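Side-chain contacts in putative sugar ABC transporter (Yersinia enterocolitica subsp. enterocolitica 8081, PDB 5ULB), which probably binds methylthioribose or a related sugar in the periplasm and hands it to the membrane components of an ABC importer: residues N129-Q134 / A208-W213; S308-S311 / G316-Q319. All blocks are in the same frame, centred on the assembly; numbering follows the deposited sequence.

Overall arrangement
Contact 1 lies in one of the two sugar-binding lobes and contact 2 in the long loop late in the chain, the first closing before the second opens. Their centres are about 22 Å apart, their nearest atoms about 12 Å, and they do not touch. In contact 1, helix 124-138 rests on strand 208-211, flanked by 143-148 and 233-237; the loop after this strand carries T212 and W213 to the bound 5-Se-methyl-5-seleno-ribofuranose, modelled as both anomers. Contact 2 folds the loop between helices 295-299 and 327-335 against strand 285-294. One thus joins helix to sheet beside the pocket, while the other packs a late loop, the side chain of W317 about 11 Å from the bound sugar.

Contact 1 of 2, residues N129-Q134 / A208-W213; sequences NESFGQ and AIWGTW
Along 129-134, S131 is the first residue to reach W210, through the indole nitrogen. NE1 of W210 donates to OG of S131 over 2.9 Å at 158°, with the oxygen at the indole edge and tilted slightly out of its plane. The serine hydroxyl sits between its own backbone N and carbonyl carbon (chi1 59°), and from there OG also bonds to the carbonyl oxygen of L127, one turn earlier. One hydroxyl thus serves both the indole N-H and a helix carbonyl, which satisfies a buried polar pair and limits rotation of the tryptophan.

The next residue, F132, sets its CB over a face of the same indole. This CB stands 3.8 Å from the centroid of the five-membered ring, nearly on the ring normal, which makes a CH-pi contact. This is helix-on-sheet packing in a periplasmic binding protein lobe: helix 124-138 packs against strand 208-211, which runs between strands 143-148 and 233-237. Beyond CB, the F132 side chain crosses that of W210 at about a right angle, CD1 coming to 3.8 Å from CG of W210. The phenyl and the five-membered ring of W210 are inclined at 54°, centroids 5.3 Å apart. F132 also packs on I145 of strand 143-148 and puts its ring edge-to-face with Y163, a residue of helix 154-169 whose ring meets W210 as well.

On the indole face opposite F132, CG2 of T212 sits 3.4 Å above the plane, so the tryptophan is pressed between a helix residue and a residue of its own strand's trailing loop. T212 and W213 touch the bound sugar, whereas the side chain of W210 stays about 10 Å from it, in the layer behind the pocket. OG1 of T212 is held by the carbonyl oxygen of L148.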
# COMPACT_ATOMS: atom_id res chain seq x y z
N ASN A 129 14.51 -5.25 -0.45
CA ASN A 129 15.81 -5.50 0.15
C ASN A 129 15.69 -5.84 1.60
O ASN A 129 16.48 -6.66 2.12
CB ASN A 129 16.74 -4.32 -0.13
CG ASN A 129 17.12 -4.19 -1.62
OD1 ASN A 129 17.07 -5.12 -2.36
ND2 ASN A 129 17.46 -2.96 -2.02
N GLU A 130 14.78 -5.18 2.34
CA GLU A 130 14.65 -5.45 3.75
C GLU A 130 13.93 -6.75 4.08
O GLU A 130 14.14 -7.40 5.08
CB GLU A 130 14.02 -4.26 4.45
CG GLU A 130 14.85 -3.01 4.42
CD GLU A 130 16.37 -3.09 4.85
OE1 GLU A 130 16.69 -3.75 5.74
OE2 GLU A 130 17.20 -2.36 4.19
N SER A 131 12.94 -7.13 3.25
CA SER A 131 12.09 -8.32 3.52
C SER A 131 12.74 -9.57 2.95
O SER A 131 13.11 -10.51 3.69
CB SER A 131 10.66 -8.11 2.96
OG SER A 131 10.63 -7.89 1.59
N PHE A 132 12.94 -9.57 1.65
CA PHE A 132 13.65 -10.64 1.01
C PHE A 132 15.11 -10.74 1.46
O PHE A 132 15.66 -11.82 1.60
CB PHE A 132 13.54 -10.57 -0.54
CG PHE A 132 14.06 -11.79 -1.24
CD1 PHE A 132 13.40 -12.97 -1.13
CD2 PHE A 132 15.24 -11.74 -2.00
CE1 PHE A 132 13.84 -14.05 -1.73
CE2 PHE A 132 15.71 -12.88 -2.60
CZ PHE A 132 15.01 -14.04 -2.43
N GLY A 133 15.73 -9.59 1.70
CA GLY A 133 17.07 -9.64 2.22
C GLY A 133 17.17 -10.27 3.55
O GLY A 133 18.17 -10.91 3.88
N GLN A 134 16.15 -10.14 4.43
CA GLN A 134 16.15 -10.85 5.73
C GLN A 134 16.08 -12.30 5.51
O GLN A 134 16.71 -13.05 6.27
CB GLN A 134 15.05 -10.36 6.62
CG GLN A 134 15.23 -10.79 8.07
CD GLN A 134 16.45 -10.20 8.77
OE1 GLN A 134 16.69 -8.94 8.64
NE2 GLN A 134 17.24 -11.03 9.35
N ALA A 208 11.28 -21.23 2.80
CA ALA A 208 10.73 -19.96 3.13
C ALA A 208 9.78 -19.52 2.02
O ALA A 208 9.86 -19.99 0.89
CB ALA A 208 11.86 -18.92 3.37
N ILE A 209 8.94 -18.53 2.39
CA ILE A 209 8.03 -17.87 1.46
C ILE A 209 8.21 -16.37 1.55
O ILE A 209 8.21 -15.83 2.66
CB ILE A 209 6.56 -18.33 1.71
CG1 ILE A 209 6.43 -19.81 1.56
CG2 ILE A 209 5.59 -17.53 0.87
CD1 ILE A 209 5.06 -20.36 1.92
N TRP A 210 8.33 -15.73 0.39
CA TRP A 210 8.37 -14.25 0.34
C TRP A 210 7.06 -13.75 -0.21
O TRP A 210 6.73 -14.01 -1.37
CB TRP A 210 9.51 -13.79 -0.53
CG TRP A 210 9.67 -12.29 -0.65
CD1 TRP A 210 9.64 -11.40 0.40
CD2 TRP A 210 9.75 -11.53 -1.83
NE1 TRP A 210 9.78 -10.13 -0.07
CE2 TRP A 210 9.84 -10.19 -1.43
CE3 TRP A 210 9.82 -11.81 -3.18
CZ2 TRP A 210 9.98 -9.13 -2.36
CZ3 TRP A 210 9.95 -10.82 -4.05
CH2 TRP A 210 10.01 -9.48 -3.64
N GLY A 211 6.33 -13.01 0.67
CA GLY A 211 5.06 -12.46 0.24
C GLY A 211 5.19 -10.97 -0.05
O GLY A 211 5.53 -10.16 0.82
N THR A 212 4.84 -10.61 -1.33
CA THR A 212 5.03 -9.23 -1.78
C THR A 212 3.89 -8.31 -1.47
O THR A 212 3.98 -7.13 -1.64
CB THR A 212 5.31 -9.19 -3.26
OG1 THR A 212 4.18 -9.64 -4.01
CG2 THR A 212 6.55 -9.97 -3.62
N TRP A 213 2.83 -8.88 -0.86
CA TRP A 213 1.65 -8.14 -0.42
C TRP A 213 1.06 -8.91 0.74
O TRP A 213 0.96 -10.13 0.64
CB TRP A 213 0.60 -8.07 -1.54
CG TRP A 213 -0.76 -7.50 -1.31
CD1 TRP A 213 -1.21 -6.60 -0.43
CD2 TRP A 213 -1.84 -7.71 -2.27
NE1 TRP A 213 -2.56 -6.26 -0.73
CE2 TRP A 213 -2.94 -6.92 -1.85
CE3 TRP A 213 -1.99 -8.58 -3.34
CZ2 TRP A 213 -4.14 -6.95 -2.58
CZ3 TRP A 213 -3.18 -8.56 -4.07
CH2 TRP A 213 -4.23 -7.74 -3.63

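Contact 2 of 2, residues S308-S311 / G316-Q319; sequences SGLS and GWGQ
The indole of W317 carries L310 on one face. CB of the leucine lies above the five-membered ring, 3.8 Å from its centroid and 20° off the normal, a CH-pi contact; its nearest ring atom is CD1 of W317 at 3.6 Å. Farther along the same face, CD1 of L310 reaches CE2 of W317 at 3.8 Å and leans over the junction toward the six-membered ring. With CG anti to the carbonyl carbon (chi1 -74°) and CD1 extended beyond it (chi2 173°), the branch runs on across the indole rather than away from it. S311 approaches obliquely, its backbone N 3.9 Å from CD1 of W317. NE1 of the indole makes a weak hydrogen bond to the carbonyl oxygen of V307, just ahead of the first segment.

W317 is the second residue of a type II beta turn from G316 to Q319, closed by a weak hydrogen bond from Q319 N to G316 O. G318 takes the third position with positive phi, as that turn type calls for. Beside these contacts, water 1 joins the two backbones: it donates to the carbonyl oxygen of S311 at 2.8 Å and accepts from the backbone N of G316 at 2.9 Å. OG of S311 turns back along its own segment and bonds weakly to S308 O, while the end of the Q319 side chain comes near CB of S311.

Both segments belong to the long loop between helices 295-299 and 327-335. L310 and W317 face inward onto strand 285-294, touching I293 and A291 respectively, and W317 also packs on I239 and D261, in the loops after strands 233-237 and 254-259.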
# COMPACT_ATOMS: atom_id res chain seq x y z
N SER A 308 -2.16 1.33 14.70
CA SER A 308 -2.10 2.67 15.33
C SER A 308 -1.15 2.61 16.55
O SER A 308 -0.33 3.53 16.75
CB SER A 308 -3.56 3.20 15.65
OG SER A 308 -4.33 2.22 16.33
N GLY A 309 -1.20 1.51 17.26
CA GLY A 309 -0.40 1.28 18.42
C GLY A 309 1.10 1.08 18.20
O GLY A 309 1.89 1.04 19.15
N LEU A 310 1.46 0.80 16.99
CA LEU A 310 2.87 0.55 16.66
C LEU A 310 3.75 1.79 16.98
O LEU A 310 4.92 1.64 17.23
CB LEU A 310 3.08 0.18 15.21
CG LEU A 310 2.65 -1.17 14.81
CD1 LEU A 310 2.75 -1.35 13.28
CD2 LEU A 310 3.45 -2.28 15.57
N SER A 311 3.17 2.99 16.96
CA SER A 311 3.94 4.15 17.26
C SER A 311 4.56 4.11 18.64
O SER A 311 5.51 4.86 18.92
CB SER A 311 3.16 5.42 17.10
OG SER A 311 2.07 5.49 18.01
N GLY A 316 8.39 6.95 15.53
CA GLY A 316 8.00 7.63 14.39
C GLY A 316 7.08 6.90 13.38
O GLY A 316 6.67 7.50 12.35
N TRP A 317 6.60 5.73 13.74
CA TRP A 317 5.73 4.96 12.87
C TRP A 317 4.47 5.76 12.53
O TRP A 317 3.75 6.34 13.36
CB TRP A 317 5.31 3.68 13.54
CG TRP A 317 4.22 3.04 12.79
CD1 TRP A 317 2.85 3.09 13.10
CD2 TRP A 317 4.37 2.27 11.64
NE1 TRP A 317 2.21 2.35 12.18
CE2 TRP A 317 3.08 1.86 11.25
CE3 TRP A 317 5.47 1.84 10.85
CZ2 TRP A 317 2.91 1.03 10.13
CZ3 TRP A 317 5.26 1.13 9.77
CH2 TRP A 317 3.98 0.72 9.43
N GLY A 318 4.19 5.70 11.23
CA GLY A 318 2.92 6.21 10.71
C GLY A 318 2.71 7.71 10.79
O GLY A 318 1.57 8.22 10.65
N GLN A 319 3.78 8.43 11.00
CA GLN A 319 3.70 9.89 11.17
C GLN A 319 4.61 10.60 10.18
O GLN A 319 5.66 10.10 9.83
CB GLN A 319 4.22 10.28 12.60
CG GLN A 319 3.50 9.55 13.76
CD GLN A 319 4.40 9.36 15.03
OE1 GLN A 319 4.72 8.20 15.48
NE2 GLN A 319 4.84 10.47 15.58
O HOH W 1 6.43 7.14 17.63